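Local coordinates for protein mannan endo-1,4-beta-mannosidase (Cryptopygus antarcticus, PDB 4OOU) that hydrolyses internal beta-1,4-mannosidic linkages in mannans, galactomannans and glucomannans as a secreted, monomeric glycosyl hydrolase of family 5, at residues Trp176-Glu181 against Lys220-Ile225. Sequence-based numbering, arbitrary orientation.
Sequences WEVLNE and KTINWI
V178 meets I222 and I225, three buried aliphatic side chains that carry this small apolar contact. One turn of helix supplies both isoleucines, and the valine fits against them. CG1 of V178 does most of the touching. It lies 3.7 Å from CB of I222 and equally 3.7 Å from CD1 of I225. CG2 of I225 also comes within 3.8 Å of V178 CG1, so this one methyl is gripped by both branches of I225. The second methyl, V178 CG2, lies nearest CG1 of I222, at 3.9 Å. The first torsion sets this division: CG1 of V178 stands opposite the backbone N (chi1 -174°), and CG2 stands opposite the carbonyl carbon. In I225, CG1 lies anti to the carbonyl carbon (chi1 -67°), and the chain ends with CD1 against V178 CG1.

No hydrogen bond crosses between 176-181 and 220-225. Polar groups on the strand side are held elsewhere: E177 forms a salt bridge with R81, which also hydrogen-bonds N180, a substrate-binding residue, and E181, probably the proton donor/acceptor, hydrogen-bonds H280. N180 and E181 both hydrogen-bond a Tris molecule, probably from the crystallisation liquor.

V178 sits at the corner where strand 173-177 gives way to strand 179-180. Its side chain faces the helix, while the chain runs on to N180 and E181, the Asn-Glu pair of the family 5 active site. The contact packs the corner between two short strands of the TIM barrel wall against helix 215-232. Strand 238-241 extends the apolar layer, with V238 touching V178 and V240 touching I222, and helix 149-167 adds L160 against I225.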
ATOM      1  N   TRP A 176      -6.949  -1.533  -0.121  1.00 39.66           N
ATOM      2  CA  TRP A 176      -6.336  -1.972  -1.377  1.00 38.73           C
ATOM      3  C   TRP A 176      -5.334  -0.925  -1.803  1.00 38.06           C
ATOM      4  O   TRP A 176      -5.608   0.266  -1.722  1.00 37.49           O
ATOM      5  CB  TRP A 176      -7.388  -2.107  -2.478  1.00 38.05           C
ATOM      6  CG  TRP A 176      -8.554  -2.943  -2.091  1.00 38.12           C
ATOM      7  CD1 TRP A 176      -9.569  -2.605  -1.226  1.00 38.65           C
ATOM      8  CD2 TRP A 176      -8.826  -4.263  -2.526  1.00 37.28           C
ATOM      9  NE1 TRP A 176     -10.453  -3.643  -1.099  1.00 38.29           N
ATOM     10  CE2 TRP A 176     -10.021  -4.679  -1.884  1.00 39.96           C
ATOM     11  CE3 TRP A 176      -8.169  -5.151  -3.381  1.00 40.38           C
ATOM     12  CZ2 TRP A 176     -10.596  -5.927  -2.113  1.00 39.45           C
ATOM     13  CZ3 TRP A 176      -8.721  -6.385  -3.593  1.00 39.61           C
ATOM     14  CH2 TRP A 176      -9.938  -6.762  -2.970  1.00 42.29           C
ATOM     15  N   GLU A 177      -4.179  -1.362  -2.278  1.00 38.09           N
ATOM     16  CA  GLU A 177      -3.206  -0.444  -2.854  1.00 36.85           C
ATOM     17  C   GLU A 177      -3.030  -0.735  -4.330  1.00 37.84           C
ATOM     18  O   GLU A 177      -2.625  -1.826  -4.759  1.00 38.65           O
ATOM     19  CB  GLU A 177      -1.883  -0.543  -2.135  1.00 34.79           C
ATOM     20  CG  GLU A 177      -0.842   0.379  -2.688  1.00 37.14           C
ATOM     21  CD  GLU A 177       0.414   0.439  -1.838  1.00 37.86           C
ATOM     22  OE1 GLU A 177       0.373   0.051  -0.638  1.00 29.16           O
ATOM     23  OE2 GLU A 177       1.445   0.878  -2.416  1.00 36.17           O
ATOM     24  N   VAL A 178      -3.314   0.271  -5.123  1.00 36.49           N
ATOM     25  CA  VAL A 178      -3.355   0.070  -6.554  1.00 35.28           C
ATOM     26  C   VAL A 178      -2.003  -0.255  -7.083  1.00 30.60           C
ATOM     27  O   VAL A 178      -1.833  -1.208  -7.832  1.00 29.16           O
ATOM     28  CB  VAL A 178      -3.841   1.319  -7.305  1.00 34.78           C
ATOM     29  CG1 VAL A 178      -4.003   0.991  -8.775  1.00 37.78           C
ATOM     30  CG2 VAL A 178      -5.149   1.797  -6.725  1.00 34.12           C
ATOM     31  N   LEU A 179      -1.034   0.568  -6.722  1.00 31.70           N
ATOM     32  CA  LEU A 179       0.268   0.488  -7.369  1.00 31.92           C
ATOM     33  C   LEU A 179       1.327   0.925  -6.372  1.00 33.92           C
ATOM     34  O   LEU A 179       1.125   1.881  -5.628  1.00 35.34           O
ATOM     35  CB  LEU A 179       0.255   1.365  -8.601  1.00 30.39           C
ATOM     36  CG  LEU A 179       1.504   1.360  -9.481  1.00 32.00           C
ATOM     37  CD1 LEU A 179       1.754  -0.008 -10.120  1.00 31.03           C
ATOM     38  CD2 LEU A 179       1.377   2.439 -10.547  1.00 29.57           C
ATOM     39  N   ASN A 180       2.427   0.183  -6.315  1.00 33.14           N
ATOM     40  CA  ASN A 180       3.497   0.445  -5.355  1.00 30.66           C
ATOM     41  C   ASN A 180       4.618   1.209  -6.077  1.00 31.93           C
ATOM     42  O   ASN A 180       5.040   0.802  -7.177  1.00 33.05           O
ATOM     43  CB  ASN A 180       4.049  -0.873  -4.804  1.00 28.59           C
ATOM     44  CG  ASN A 180       5.396  -0.695  -4.072  1.00 27.79           C
ATOM     45  OD1 ASN A 180       5.421  -0.310  -2.898  1.00 28.41           O
ATOM     46  ND2 ASN A 180       6.508  -0.957  -4.764  1.00 25.33           N
ATOM     47  N   GLU A 181       5.099   2.286  -5.470  1.00 30.28           N
ATOM     48  CA  GLU A 181       6.182   3.095  -6.054  1.00 34.44           C
ATOM     49  C   GLU A 181       6.006   3.353  -7.573  1.00 34.40           C
ATOM     50  O   GLU A 181       6.800   2.920  -8.413  1.00 35.69           O
ATOM     51  CB  GLU A 181       7.568   2.499  -5.696  1.00 34.51           C
ATOM     52  CG  GLU A 181       7.720   2.303  -4.181  1.00 35.27           C
ATOM     53  CD  GLU A 181       9.158   2.157  -3.678  1.00 38.35           C
ATOM     54  OE1 GLU A 181      10.110   1.903  -4.483  1.00 41.44           O
ATOM     55  OE2 GLU A 181       9.327   2.299  -2.430  1.00 37.25           O
ATOM     56  N   LYS A 220      -4.242   8.244 -14.516  1.00 41.46           N
ATOM     57  CA  LYS A 220      -5.452   7.778 -15.174  1.00 43.39           C
ATOM     58  C   LYS A 220      -5.667   6.308 -14.800  1.00 43.95           C
ATOM     59  O   LYS A 220      -6.777   5.860 -14.448  1.00 38.74           O
ATOM     60  CB  LYS A 220      -5.296   7.901 -16.682  1.00 46.33           C
ATOM     61  CG  LYS A 220      -6.567   7.546 -17.445  1.00 49.45           C
ATOM     62  CD  LYS A 220      -6.277   6.855 -18.768  1.00 50.45           C
ATOM     63  CE  LYS A 220      -7.436   7.038 -19.714  1.00 51.12           C
ATOM     64  NZ  LYS A 220      -7.079   6.466 -21.021  1.00 52.65           N
ATOM     65  N   THR A 221      -4.585   5.547 -14.876  1.00 43.80           N
ATOM     66  CA  THR A 221      -4.681   4.136 -14.571  1.00 46.41           C
ATOM     67  C   THR A 221      -5.123   3.922 -13.131  1.00 45.98           C
ATOM     68  O   THR A 221      -6.028   3.107 -12.866  1.00 49.07           O
ATOM     69  CB  THR A 221      -3.362   3.438 -14.870  1.00 46.11           C
ATOM     70  OG1 THR A 221      -3.101   3.588 -16.257  1.00 50.24           O
ATOM     71  CG2 THR A 221      -3.429   1.978 -14.535  1.00 46.43           C
ATOM     72  N   ILE A 222      -4.543   4.670 -12.196  1.00 41.84           N
ATOM     73  CA  ILE A 222      -4.936   4.432 -10.815  1.00 44.23           C
ATOM     74  C   ILE A 222      -6.348   5.006 -10.538  1.00 41.32           C
ATOM     75  O   ILE A 222      -7.129   4.401  -9.812  1.00 39.38           O
ATOM     76  CB  ILE A 222      -3.794   4.609  -9.711  1.00 46.86           C
ATOM     77  CG1 ILE A 222      -4.329   5.235  -8.431  1.00 45.47           C
ATOM     78  CG2 ILE A 222      -2.490   5.314 -10.157  1.00 47.44           C
ATOM     79  CD1 ILE A 222      -4.141   6.714  -8.379  1.00 48.75           C
ATOM     80  N   ASN A 223      -6.702   6.099 -11.196  1.00 43.90           N
ATOM     81  CA  ASN A 223      -8.068   6.644 -11.112  1.00 44.32           C
ATOM     82  C   ASN A 223      -9.124   5.613 -11.518  1.00 41.80           C
ATOM     83  O   ASN A 223     -10.029   5.297 -10.727  1.00 39.00           O
ATOM     84  CB  ASN A 223      -8.183   7.913 -11.979  1.00 45.65           C
ATOM     85  CG  ASN A 223      -9.567   8.556 -11.934  1.00 44.70           C
ATOM     86  OD1 ASN A 223     -10.159   8.825 -12.989  1.00 39.11           O
ATOM     87  ND2 ASN A 223     -10.078   8.825 -10.714  1.00 41.68           N
ATOM     88  N   TRP A 224      -8.970   5.048 -12.714  1.00 38.07           N
ATOM     89  CA  TRP A 224      -9.923   4.055 -13.185  1.00 38.48           C
ATOM     90  C   TRP A 224     -10.006   2.890 -12.222  1.00 39.06           C
ATOM     91  O   TRP A 224     -11.100   2.382 -11.954  1.00 35.44           O
ATOM     92  CB  TRP A 224      -9.561   3.516 -14.561  1.00 38.84           C
ATOM     93  CG  TRP A 224      -9.858   4.441 -15.673  1.00 44.75           C
ATOM     94  CD1 TRP A 224      -9.696   5.778 -15.671  1.00 45.08           C
ATOM     95  CD2 TRP A 224     -10.333   4.094 -16.983  1.00 51.82           C
ATOM     96  NE1 TRP A 224     -10.036   6.301 -16.882  1.00 48.32           N
ATOM     97  CE2 TRP A 224     -10.429   5.292 -17.715  1.00 50.47           C
ATOM     98  CE3 TRP A 224     -10.684   2.885 -17.610  1.00 56.38           C
ATOM     99  CZ2 TRP A 224     -10.869   5.336 -19.053  1.00 54.64           C
ATOM    100  CZ3 TRP A 224     -11.132   2.924 -18.948  1.00 59.17           C
ATOM    101  CH2 TRP A 224     -11.212   4.147 -19.651  1.00 57.75           C
ATOM    102  N   ILE A 225      -8.854   2.449 -11.706  1.00 39.99           N
ATOM    103  CA  ILE A 225      -8.850   1.268 -10.861  1.00 39.55           C
ATOM    104  C   ILE A 225      -9.543   1.496  -9.516  1.00 38.32           C
ATOM    105  O   ILE A 225     -10.367   0.674  -9.096  1.00 32.37           O
ATOM    106  CB  ILE A 225      -7.441   0.714 -10.686  1.00 43.01           C
ATOM    107  CG1 ILE A 225      -6.936   0.163 -12.022  1.00 43.91           C
ATOM    108  CG2 ILE A 225      -7.437  -0.421  -9.671  1.00 43.73           C
ATOM    109  CD1 ILE A 225      -5.446  -0.126 -12.026  1.00 44.46           C
TER